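Local coordinates for protein citrate synthase (Pyrobaculum aerophilum, PDB 2IBP) that probably catalyses the condensation of oxaloacetate with acetyl-CoA and water to give citrate and CoA, a step of the tricarboxylic acid cycle, at residues A[31-36]-A[377-382]; A[269-273]-A[325-329]. One frame throughout, in Å; residues are numbered along the deposited sequence.

Contact 1. Residues A[31-36]-A[377-382]; sequences IKSTSI and AHVLEY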
loop_
_atom_site.group_PDB
_atom_site.type_symbol
_atom_site.label_atom_id
_atom_site.label_comp_id
_atom_site.label_asym_id
_atom_site.label_seq_id
_atom_site.Cartn_x
_atom_site.Cartn_y
_atom_site.Cartn_z
ATOM N N ILE A 31 -0.874 -12.683 11.735
ATOM C CA ILE A 31 -1.030 -11.258 11.994
ATOM C C ILE A 31 -2.280 -10.922 12.809
ATOM O O ILE A 31 -2.407 -9.818 13.331
ATOM C CB ILE A 31 -1.004 -10.425 10.684
ATOM C CG1 ILE A 31 -2.166 -10.781 9.750
ATOM C CG2 ILE A 31 0.322 -10.642 9.954
ATOM C CD1 ILE A 31 -2.300 -9.814 8.594
ATOM N N LYS A 32 -3.202 -11.884 12.909
ATOM C CA LYS A 32 -4.449 -11.686 13.618
ATOM C C LYS A 32 -5.282 -12.952 13.598
ATOM O O LYS A 32 -4.940 -13.923 12.933
ATOM C CB LYS A 32 -5.299 -10.617 12.936
ATOM C CG LYS A 32 -5.844 -11.038 11.563
ATOM C CD LYS A 32 -6.814 -10.005 11.026
ATOM C CE LYS A 32 -7.318 -10.414 9.654
ATOM N NZ LYS A 32 -8.265 -9.432 9.097
ATOM N N SER A 33 -6.356 -12.912 14.389
ATOM C CA SER A 33 -7.395 -13.923 14.317
ATOM C C SER A 33 -8.455 -13.312 13.417
ATOM O O SER A 33 -8.648 -12.090 13.394
ATOM C CB SER A 33 -7.960 -14.230 15.696
ATOM O OG SER A 33 -7.024 -14.963 16.461
ATOM N N THR A 34 -9.163 -14.164 12.686
ATOM C CA THR A 34 -10.167 -13.694 11.775
ATOM C C THR A 34 -11.354 -14.627 11.729
ATOM O O THR A 34 -11.237 -15.806 12.052
ATOM C CB THR A 34 -9.603 -13.627 10.335
ATOM O OG1 THR A 34 -10.536 -12.976 9.466
ATOM C CG2 THR A 34 -9.262 -15.019 9.808
ATOM N N SER A 35 -12.497 -14.061 11.383
ATOM C CA SER A 35 -13.700 -14.847 11.166
ATOM C C SER A 35 -14.259 -14.616 9.760
ATOM O O SER A 35 -15.343 -15.089 9.449
ATOM C CB SER A 35 -14.749 -14.517 12.222
ATOM O OG SER A 35 -15.180 -13.179 12.116
ATOM N N ILE A 36 -13.453 -14.047 8.863
ATOM C CA ILE A 36 -13.930 -13.679 7.534
ATOM C C ILE A 36 -14.024 -14.851 6.579
ATOM O O ILE A 36 -15.081 -15.102 6.025
ATOM C CB ILE A 36 -13.107 -12.526 6.917
ATOM C CG1 ILE A 36 -13.227 -11.293 7.819
ATOM C CG2 ILE A 36 -13.621 -12.196 5.517
ATOM C CD1 ILE A 36 -12.350 -10.112 7.442
ATOM N N ALA A 377 -13.614 -5.602 4.741
ATOM C CA ALA A 377 -13.996 -6.415 5.906
ATOM C C ALA A 377 -12.765 -6.695 6.761
ATOM O O ALA A 377 -12.815 -6.679 7.992
ATOM C CB ALA A 377 -14.639 -7.733 5.472
ATOM N N HIS A 378 -11.654 -7.013 6.097
ATOM C CA HIS A 378 -10.416 -7.321 6.811
ATOM C C HIS A 378 -9.891 -6.113 7.566
ATOM O O HIS A 378 -9.475 -6.244 8.699
ATOM C CB HIS A 378 -9.351 -7.858 5.872
ATOM C CG HIS A 378 -9.425 -9.333 5.659
ATOM N ND1 HIS A 378 -8.858 -10.241 6.529
ATOM C CD2 HIS A 378 -9.945 -10.064 4.644
ATOM C CE1 HIS A 378 -9.058 -11.464 6.078
ATOM N NE2 HIS A 378 -9.731 -11.386 4.945
ATOM N N VAL A 379 -9.973 -4.941 6.947
ATOM C CA VAL A 379 -9.551 -3.700 7.606
ATOM C C VAL A 379 -10.397 -3.445 8.850
ATOM O O VAL A 379 -9.868 -3.232 9.945
ATOM C CB VAL A 379 -9.613 -2.492 6.677
ATOM C CG1 VAL A 379 -9.497 -1.180 7.484
ATOM C CG2 VAL A 379 -8.498 -2.613 5.632
ATOM N N LEU A 380 -11.715 -3.502 8.689
ATOM C CA LEU A 380 -12.606 -3.262 9.815
ATOM C C LEU A 380 -12.357 -4.262 10.929
ATOM O O LEU A 380 -12.385 -3.900 12.108
ATOM C CB LEU A 380 -14.059 -3.263 9.371
ATOM C CG LEU A 380 -14.375 -2.149 8.372
ATOM C CD1 LEU A 380 -15.806 -2.249 7.887
ATOM C CD2 LEU A 380 -14.096 -0.766 8.920
ATOM N N GLU A 381 -12.097 -5.509 10.569
ATOM C CA GLU A 381 -11.791 -6.517 11.560
ATOM C C GLU A 381 -10.516 -6.166 12.328
ATOM O O GLU A 381 -10.481 -6.226 13.550
ATOM C CB GLU A 381 -11.651 -7.884 10.907
ATOM C CG GLU A 381 -11.381 -8.995 11.880
ATOM C CD GLU A 381 -11.367 -10.335 11.209
ATOM O OE1 GLU A 381 -10.458 -10.562 10.380
ATOM O OE2 GLU A 381 -12.257 -11.163 11.526
ATOM N N TYR A 382 -9.477 -5.757 11.607
ATOM C CA TYR A 382 -8.217 -5.396 12.243
ATOM C C TYR A 382 -8.413 -4.223 13.190
ATOM O O TYR A 382 -7.810 -4.173 14.260
ATOM C CB TYR A 382 -7.154 -5.059 11.198
ATOM C CG TYR A 382 -5.773 -5.029 11.783
ATOM C CD1 TYR A 382 -5.179 -6.206 12.211
ATOM C CD2 TYR A 382 -5.062 -3.839 11.908
ATOM C CE1 TYR A 382 -3.925 -6.205 12.775
ATOM C CE2 TYR A 382 -3.776 -3.829 12.445
ATOM C CZ TYR A 382 -3.230 -5.021 12.901
ATOM O OH TYR A 382 -1.981 -5.053 13.475
HETATM O O HOH W 1 -0.770 -7.809 13.831
HETATM O O HOH W 2 -14.744 -10.001 11.540
#
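Glu381 sets its carboxylate against Lys32, Thr34 and the loop residue Ser35, tying strand 30-34 of this citrate synthase, and the ST turn at its end, to the C-terminal end of helix 363-382. Strand and helix axes run nearly perpendicular, at 102°, so the strand passes across the helix and meets His378, Glu381 and Tyr382 of its last turn. OE1 of Glu381 takes two donors: Thr34 OG1 at 2.6 Å on the syn lone pair and Lys32 NZ at 2.8 Å on the anti one, the latter a salt bridge. OE2 receives the backbone N of Ser35 from slightly outside the carboxylate plane. Three protein donors, and a water on OE2, pin both oxygens and fix the rotation of the group. The Lys32 chain runs extended beyond CG and also gives NZ to ND1 of His378 at 2.8 Å, tilted 15° from the ring plane; His224 takes a further bond from NZ. Over the centre of one face of the His378 imidazole stands Ile36 CD1, a CH-pi contact of 3.5 Å, and the same methyl rests on Ala377 CB. Asp213 OD2 hydrogen-bonds NE2, the other ring nitrogen, so both nitrogens are held. Tyr382 turns a ring edge to the Ile31 carbonyl, while its hydroxyl bonds to the backbone O of Arg387. Outward, Lys32 to Thr34 pair in parallel with a strand of the second subunit, extending the sheet over the dimer interface. With chi1 at -172°, Thr34 turns OG1 to its carbonyl-carbon side, where it both donates to Glu381 and accepts Ile36 N at 3.2 Å.

Contact 2. Residues A[269-273]-A[325-329]; sequences AKEIV and AIEQE
Glu329, Ala269 and Val273 carry this helix-helix contact, and although one of them is acidic, they meet almost wholly through carbon. The methyl of Ala269 presses on the backbone of the other helix, with CB 3.5 Å from the carbonyl carbon of Ala325 and equally near that residue's own CB. Such a small side chain lets the backbones come close: Ala269 CA and Ile326 CA are 4.7 Å apart. One turn on, Val273 sets CG2 against Glu329 CB at 3.6 Å and, 4.0 Å away, against Ile326 CG2. In Glu329, chi1 puts CG beside the backbone of Ala269 and Lys270, and the bend at chi2 (-61°) brings CD over Lys270 as well. OE1 then lies beside the first methylenes of Lys270, 3.8 Å from its CG, while the extended lysine carries NZ off to 5.4 Å from OE1, a distance at which the opposite charges may still attract but form no salt bridge. With an alanine here, CG and the carboxylate of Glu329 are gone, which would probably open a gap over the Ala269-Lys270 backbone and leave Lys270 without its nearby negative charge. Behind, Ile326 reaches on to Tyr260 and Ile263 of helix 252-263. With short-segment axes 8.6 Å apart, the crossing of -54° falls near the -50° class of ridges-into-grooves packing, here drawn close at Ala269, between two helices of the mainly helical citrate synthase fold.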
loop_
_atom_site.group_PDB
_atom_site.type_symbol
_atom_site.label_atom_id
_atom_site.label_comp_id
_atom_site.label_asym_id
_atom_site.label_seq_id
_atom_site.Cartn_x
_atom_site.Cartn_y
_atom_site.Cartn_z
ATOM N N ALA A 269 -3.708 -31.896 -25.717
ATOM C CA ALA A 269 -3.829 -32.002 -24.263
ATOM C C ALA A 269 -2.930 -33.082 -23.644
ATOM O O ALA A 269 -2.200 -32.832 -22.675
ATOM C CB ALA A 269 -5.273 -32.225 -23.878
ATOM N N LYS A 270 -2.946 -34.281 -24.212
ATOM C CA LYS A 270 -2.163 -35.359 -23.642
ATOM C C LYS A 270 -0.668 -35.066 -23.651
ATOM O O LYS A 270 0.007 -35.252 -22.641
ATOM C CB LYS A 270 -2.474 -36.686 -24.334
ATOM C CG LYS A 270 -1.953 -37.880 -23.565
ATOM C CD LYS A 270 -2.566 -39.186 -24.075
ATOM C CE LYS A 270 -2.089 -40.388 -23.263
ATOM N NZ LYS A 270 -2.761 -41.652 -23.700
ATOM N N GLU A 271 -0.151 -34.574 -24.768
ATOM C CA GLU A 271 1.282 -34.307 -24.844
ATOM C C GLU A 271 1.686 -33.135 -23.956
ATOM O O GLU A 271 2.766 -33.139 -23.368
ATOM C CB GLU A 271 1.729 -34.112 -26.295
ATOM C CG GLU A 271 1.295 -32.822 -26.936
ATOM C CD GLU A 271 1.254 -32.887 -28.450
ATOM O OE1 GLU A 271 0.596 -33.823 -28.974
ATOM O OE2 GLU A 271 1.731 -31.920 -29.100
ATOM N N ILE A 272 0.811 -32.143 -23.846
ATOM C CA ILE A 272 1.082 -30.977 -22.996
ATOM C C ILE A 272 1.149 -31.383 -21.527
ATOM O O ILE A 272 2.060 -30.977 -20.800
ATOM C CB ILE A 272 -0.009 -29.892 -23.175
ATOM C CG1 ILE A 272 0.064 -29.297 -24.577
ATOM C CG2 ILE A 272 0.183 -28.757 -22.168
ATOM C CD1 ILE A 272 -1.156 -28.487 -24.931
ATOM N N VAL A 273 0.183 -32.171 -21.081
ATOM C CA VAL A 273 0.154 -32.613 -19.695
ATOM C C VAL A 273 1.314 -33.563 -19.381
ATOM O O VAL A 273 1.902 -33.500 -18.305
ATOM C CB VAL A 273 -1.199 -33.230 -19.333
ATOM C CG1 VAL A 273 -1.135 -33.905 -17.956
ATOM C CG2 VAL A 273 -2.300 -32.151 -19.404
ATOM N N ALA A 325 -10.056 -30.545 -22.239
ATOM C CA ALA A 325 -9.169 -31.635 -22.643
ATOM C C ALA A 325 -7.965 -31.721 -21.714
ATOM O O ALA A 325 -7.580 -32.799 -21.268
ATOM C CB ALA A 325 -8.728 -31.436 -24.082
ATOM N N ILE A 326 -7.390 -30.564 -21.417
ATOM C CA ILE A 326 -6.257 -30.489 -20.529
ATOM C C ILE A 326 -6.658 -30.919 -19.131
ATOM O O ILE A 326 -5.965 -31.704 -18.485
ATOM C CB ILE A 326 -5.688 -29.077 -20.518
ATOM C CG1 ILE A 326 -5.046 -28.778 -21.882
ATOM C CG2 ILE A 326 -4.660 -28.898 -19.381
ATOM C CD1 ILE A 326 -4.596 -27.360 -22.049
ATOM N N GLU A 327 -7.796 -30.417 -18.666
ATOM C CA GLU A 327 -8.278 -30.785 -17.345
ATOM C C GLU A 327 -8.425 -32.298 -17.198
ATOM O O GLU A 327 -7.976 -32.874 -16.216
ATOM C CB GLU A 327 -9.630 -30.122 -17.054
ATOM C CG GLU A 327 -10.085 -30.356 -15.635
ATOM C CD GLU A 327 -11.563 -30.627 -15.525
ATOM O OE1 GLU A 327 -12.121 -31.285 -16.429
ATOM O OE2 GLU A 327 -12.144 -30.290 -14.478
ATOM N N GLN A 328 -9.057 -32.940 -18.180
ATOM C CA GLN A 328 -9.261 -34.384 -18.136
ATOM C C GLN A 328 -7.943 -35.149 -18.032
ATOM O O GLN A 328 -7.805 -36.063 -17.208
ATOM C CB GLN A 328 -10.068 -34.823 -19.349
ATOM C CG GLN A 328 -11.500 -34.290 -19.303
ATOM C CD GLN A 328 -12.233 -34.398 -20.629
ATOM O OE1 GLN A 328 -13.302 -33.809 -20.803
ATOM N NE2 GLN A 328 -11.645 -35.115 -21.583
ATOM N N GLU A 329 -6.939 -34.686 -18.764
ATOM C CA GLU A 329 -5.629 -35.320 -18.732
ATOM C C GLU A 329 -4.966 -35.127 -17.378
ATOM O O GLU A 329 -4.424 -36.076 -16.799
ATOM C CB GLU A 329 -4.747 -34.803 -19.869
ATOM C CG GLU A 329 -5.264 -35.205 -21.247
ATOM C CD GLU A 329 -5.325 -36.723 -21.446
ATOM O OE1 GLU A 329 -4.521 -37.454 -20.823
ATOM O OE2 GLU A 329 -6.150 -37.181 -22.264
#

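From the N terminus, the chain reaches residues 31-36 early, runs out through most of its helices, and comes back at 377-382, where contact 1 closes a loop of 340 intervening residues. Contact 2 is formed within that excursion: helix 269-276 meets helix 319-332 after only 51 residues, so the short loop nests in the long one and the two do not cross. Contact 1 is buried and joins an early strand, beside the second subunit, to the end of helix 363-382; contact 2 is partly buried, all-helical and touched by no other chain of the assembly. Their centres lie 40 Å apart, on opposite sides of the chain's centre.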